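Endo-beta-mannanase (Rhizomucor miehei, PDB 4QP0) probably hydrolyses internal beta-1,4-mannosidic linkages at random in mannans, galactomannans and glucomannans, as a secreted family 5 glycoside hydrolase. Local coordinates at residues F66-S71 with M117-K122. Residues are numbered along the deposited sequence; the frame is centred on the assembly and turned at random.
Sequences FQQWDS and MDYYVK. With SO4 (sulfate ion), chain B.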
ATOM      1  N   PHE A  66      -3.099  14.263  -9.978  1.00 32.34           N
ATOM      2  CA  PHE A  66      -3.817  14.680  -8.766  1.00 33.25           C
ATOM      3  C   PHE A  66      -3.161  15.882  -8.094  1.00 33.16           C
ATOM      4  O   PHE A  66      -3.851  16.705  -7.500  1.00 34.19           O
ATOM      5  CB  PHE A  66      -3.987  13.527  -7.761  1.00 30.54           C
ATOM      6  CG  PHE A  66      -4.701  12.320  -8.319  1.00 29.43           C
ATOM      7  CD1 PHE A  66      -5.637  12.444  -9.339  1.00 29.10           C
ATOM      8  CD2 PHE A  66      -4.451  11.051  -7.797  1.00 29.07           C
ATOM      9  CE1 PHE A  66      -6.286  11.322  -9.845  1.00 28.21           C
ATOM     10  CE2 PHE A  66      -5.098   9.930  -8.303  1.00 27.98           C
ATOM     11  CZ  PHE A  66      -6.020  10.068  -9.325  1.00 27.46           C
ATOM     12  N   GLN A  67      -1.832  15.956  -8.172  1.00 34.41           N
ATOM     13  CA  GLN A  67      -1.072  17.109  -7.678  1.00 37.52           C
ATOM     14  C   GLN A  67      -0.069  17.573  -8.720  1.00 39.30           C
ATOM     15  O   GLN A  67       0.314  16.813  -9.612  1.00 40.55           O
ATOM     16  CB  GLN A  67      -0.302  16.769  -6.411  1.00 37.07           C
ATOM     17  CG  GLN A  67      -1.086  16.847  -5.124  1.00 37.11           C
ATOM     18  CD  GLN A  67      -0.367  16.133  -3.993  1.00 38.25           C
ATOM     19  OE1 GLN A  67      -0.117  14.921  -4.057  1.00 39.01           O
ATOM     20  NE2 GLN A  67      -0.036  16.876  -2.950  1.00 37.08           N
ATOM     21  N   GLN A  68       0.373  18.817  -8.575  1.00 41.66           N
ATOM     22  CA  GLN A  68       1.231  19.466  -9.556  1.00 43.93           C
ATOM     23  C   GLN A  68       1.691  20.815  -9.014  1.00 45.48           C
ATOM     24  O   GLN A  68       0.959  21.491  -8.290  1.00 43.84           O
ATOM     25  CB  GLN A  68       0.478  19.605 -10.884  1.00 43.94           C
ATOM     26  CG  GLN A  68       0.800  20.813 -11.743  1.00 45.61           C
ATOM     27  CD  GLN A  68      -0.098  20.894 -12.964  1.00 46.41           C
ATOM     28  OE1 GLN A  68      -0.203  19.939 -13.741  1.00 44.99           O
ATOM     29  NE2 GLN A  68      -0.751  22.038 -13.140  1.00 44.77           N
ATOM     30  N   TRP A  69       2.922  21.184  -9.351  1.00 48.91           N
ATOM     31  CA  TRP A  69       3.476  22.455  -8.934  1.00 49.75           C
ATOM     32  C   TRP A  69       3.082  23.540  -9.885  1.00 52.11           C
ATOM     33  O   TRP A  69       3.161  23.376 -11.105  1.00 49.72           O
ATOM     34  CB  TRP A  69       4.985  22.373  -8.846  1.00 49.35           C
ATOM     35  CG  TRP A  69       5.583  23.621  -8.259  1.00 49.68           C
ATOM     36  CD1 TRP A  69       6.244  24.647  -8.930  1.00 50.59           C
ATOM     37  CD2 TRP A  69       5.564  24.038  -6.851  1.00 49.94           C
ATOM     38  NE1 TRP A  69       6.642  25.632  -8.057  1.00 49.65           N
ATOM     39  CE2 TRP A  69       6.264  25.332  -6.796  1.00 49.92           C
ATOM     40  CE3 TRP A  69       5.071  23.486  -5.672  1.00 48.84           C
ATOM     41  CZ2 TRP A  69       6.448  26.019  -5.604  1.00 50.61           C
ATOM     42  CZ3 TRP A  69       5.260  24.191  -4.477  1.00 49.51           C
ATOM     43  CH2 TRP A  69       5.931  25.426  -4.445  1.00 50.33           C
ATOM     44  N   ASP A  70       2.648  24.666  -9.330  1.00 57.46           N
ATOM     45  CA  ASP A  70       2.316  25.838 -10.129  1.00 62.67           C
ATOM     46  C   ASP A  70       3.441  26.867 -10.023  1.00 64.49           C
ATOM     47  O   ASP A  70       3.599  27.531  -8.992  1.00 61.58           O
ATOM     48  CB  ASP A  70       0.982  26.436  -9.676  1.00 65.33           C
ATOM     49  CG  ASP A  70       0.293  27.233 -10.768  1.00 68.44           C
ATOM     50  OD1 ASP A  70       0.891  27.440 -11.850  1.00 69.30           O
ATOM     51  OD2 ASP A  70      -0.860  27.651 -10.537  1.00 70.71           O
ATOM     52  N   SER A  71       4.228  26.974 -11.094  1.00 66.82           N
ATOM     53  CA  SER A  71       5.386  27.873 -11.135  1.00 68.59           C
ATOM     54  C   SER A  71       4.987  29.350 -11.103  1.00 70.75           C
ATOM     55  O   SER A  71       5.767  30.198 -10.656  1.00 71.92           O
ATOM     56  CB  SER A  71       6.275  27.565 -12.349  1.00 67.09           C
ATOM     57  OG  SER A  71       5.502  27.269 -13.502  1.00 64.19           O
ATOM     58  N   MET A 117       7.410  11.255  -3.427  1.00 40.31           N
ATOM     59  CA  MET A 117       7.995  12.237  -2.507  1.00 40.47           C
ATOM     60  C   MET A 117       8.934  13.207  -3.202  1.00 41.78           C
ATOM     61  O   MET A 117       8.993  14.379  -2.842  1.00 42.08           O
ATOM     62  CB  MET A 117       8.790  11.547  -1.399  1.00 38.69           C
ATOM     63  CG  MET A 117       7.999  10.640  -0.485  1.00 37.89           C
ATOM     64  SD  MET A 117       9.134   9.698   0.546  1.00 37.61           S
ATOM     65  CE  MET A 117       7.970   8.646   1.407  1.00 35.51           C
ATOM     66  N   ASP A 118       9.688  12.700  -4.174  1.00 43.37           N
ATOM     67  CA  ASP A 118      10.729  13.486  -4.844  1.00 45.03           C
ATOM     68  C   ASP A 118      10.165  14.722  -5.572  1.00 43.94           C
ATOM     69  O   ASP A 118      10.862  15.733  -5.727  1.00 43.14           O
ATOM     70  CB  ASP A 118      11.558  12.598  -5.799  1.00 47.03           C
ATOM     71  CG  ASP A 118      12.598  11.722  -5.066  1.00 47.55           C
ATOM     72  OD1 ASP A 118      12.739  11.828  -3.822  1.00 49.24           O
ATOM     73  OD2 ASP A 118      13.286  10.925  -5.746  1.00 45.05           O
ATOM     74  N   TYR A 119       8.904  14.637  -5.997  1.00 42.12           N
ATOM     75  CA  TYR A 119       8.219  15.763  -6.636  1.00 41.01           C
ATOM     76  C   TYR A 119       8.074  16.937  -5.664  1.00 40.74           C
ATOM     77  O   TYR A 119       8.291  18.095  -6.036  1.00 40.36           O
ATOM     78  CB  TYR A 119       6.845  15.333  -7.154  1.00 41.88           C
ATOM     79  CG  TYR A 119       6.224  16.308  -8.138  1.00 42.40           C
ATOM     80  CD1 TYR A 119       6.268  16.064  -9.515  1.00 42.07           C
ATOM     81  CD2 TYR A 119       5.592  17.472  -7.695  1.00 41.89           C
ATOM     82  CE1 TYR A 119       5.701  16.956 -10.415  1.00 41.70           C
ATOM     83  CE2 TYR A 119       5.024  18.365  -8.591  1.00 41.81           C
ATOM     84  CZ  TYR A 119       5.079  18.102  -9.943  1.00 41.27           C
ATOM     85  OH  TYR A 119       4.513  18.991 -10.821  1.00 42.64           O
ATOM     86  N   TYR A 120       7.701  16.622  -4.423  1.00 39.28           N
ATOM     87  CA  TYR A 120       7.620  17.597  -3.349  1.00 38.83           C
ATOM     88  C   TYR A 120       8.986  18.247  -3.116  1.00 40.62           C
ATOM     89  O   TYR A 120       9.096  19.468  -3.036  1.00 41.78           O
ATOM     90  CB  TYR A 120       7.186  16.924  -2.046  1.00 36.20           C
ATOM     91  CG  TYR A 120       5.750  16.451  -1.951  1.00 34.15           C
ATOM     92  CD1 TYR A 120       4.783  17.225  -1.301  1.00 32.90           C
ATOM     93  CD2 TYR A 120       5.368  15.198  -2.451  1.00 33.02           C
ATOM     94  CE1 TYR A 120       3.474  16.782  -1.179  1.00 31.91           C
ATOM     95  CE2 TYR A 120       4.064  14.744  -2.330  1.00 31.39           C
ATOM     96  CZ  TYR A 120       3.120  15.535  -1.695  1.00 32.20           C
ATOM     97  OH  TYR A 120       1.826  15.082  -1.576  1.00 31.29           O
ATOM     98  N   VAL A 121      10.017  17.411  -3.015  1.00 41.91           N
ATOM     99  CA  VAL A 121      11.367  17.857  -2.672  1.00 43.03           C
ATOM    100  C   VAL A 121      11.967  18.779  -3.738  1.00 43.41           C
ATOM    101  O   VAL A 121      12.563  19.808  -3.407  1.00 44.83           O
ATOM    102  CB  VAL A 121      12.305  16.660  -2.385  1.00 42.92           C
ATOM    103  CG1 VAL A 121      13.674  17.141  -1.924  1.00 43.39           C
ATOM    104  CG2 VAL A 121      11.696  15.750  -1.329  1.00 42.66           C
ATOM    105  N   LYS A 122      11.808  18.401  -5.005  1.00 43.27           N
ATOM    106  CA  LYS A 122      12.298  19.183  -6.134  1.00 43.32           C
ATOM    107  C   LYS A 122      11.666  20.570  -6.144  1.00 45.20           C
ATOM    108  O   LYS A 122      12.376  21.583  -6.127  1.00 44.80           O
ATOM    109  CB  LYS A 122      11.998  18.452  -7.446  1.00 44.49           C
ATOM    110  CG  LYS A 122      12.343  19.225  -8.713  1.00 43.16           C
ATOM    111  CD  LYS A 122      11.923  18.490  -9.979  1.00 44.63           C
ATOM    112  CE  LYS A 122      10.447  18.104  -9.965  1.00 46.95           C
ATOM    113  NZ  LYS A 122       9.746  18.424 -11.243  1.00 46.63           N
TER
HETATM  114  S   SO4 B 401       5.850  18.527 -14.112  1.00 51.29           S
HETATM  115  O1  SO4 B 401       6.733  19.218 -13.148  1.00 51.80           O
HETATM  116  O2  SO4 B 401       5.965  19.159 -15.448  1.00 50.76           O
HETATM  117  O3  SO4 B 401       6.246  17.100 -14.217  1.00 52.48           O
HETATM  118  O4  SO4 B 401       4.449  18.628 -13.626  1.00 51.71           O
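Strand 67-70 and helix segment 117-122 face each other through Gln67, Trp69, Tyr119 and Tyr120. They run almost parallel, with 11° between their directions. Their axes come no closer than 9.5 Å, so the backbones stay apart and two tyrosines bridge the gap. The strand pairs with strand 75-78 in a small antiparallel hairpin, which lies outside the central TIM barrel.

Tyr119 reaches the strand backbone. With its first torsion trans, the ring projects from the helix toward the strand. Trp69 N donates a nearly straight hydrogen bond to Tyr119 OH (3.1 Å, 169°), arriving at the ring edge close to its plane. Beside this bond, Trp69 CB packs on Tyr119 CE2 at 4.0 Å. The indole turns past residues 117-122 to meet Phe124, at the end of the same helix, edge-to-face. Tyr119 OH in turn donates to O4 of a sulfate ion at 2.8 Å, again near the ring plane. The sulfate, probably from the crystallisation liquor, is also hydrogen-bonded to Ser61 OG. Lys122 NZ is more distant, 3.7 Å from sulfate O1.

Tyr120 makes the second bridge, to a side chain. Gln67 extends toward the helix, and its NE2 donates to Tyr120 OH (2.9 Å). The hydroxyl lies close to the amide plane, but the bond is bent to 145°. Amide and ring planes are steeply inclined to each other. Phe132 and helix 136-151 also pack against Tyr120.

The contact is mainly polar, with little apolar packing. Tyr119 OH accepts from the backbone, and in this crystal its proton points to the sulfate. Without that ion, solvent or another acceptor may take its place. Gln67 NE2 finds an acceptor in the buried Tyr120 hydroxyl, which ties the hairpin to the helix.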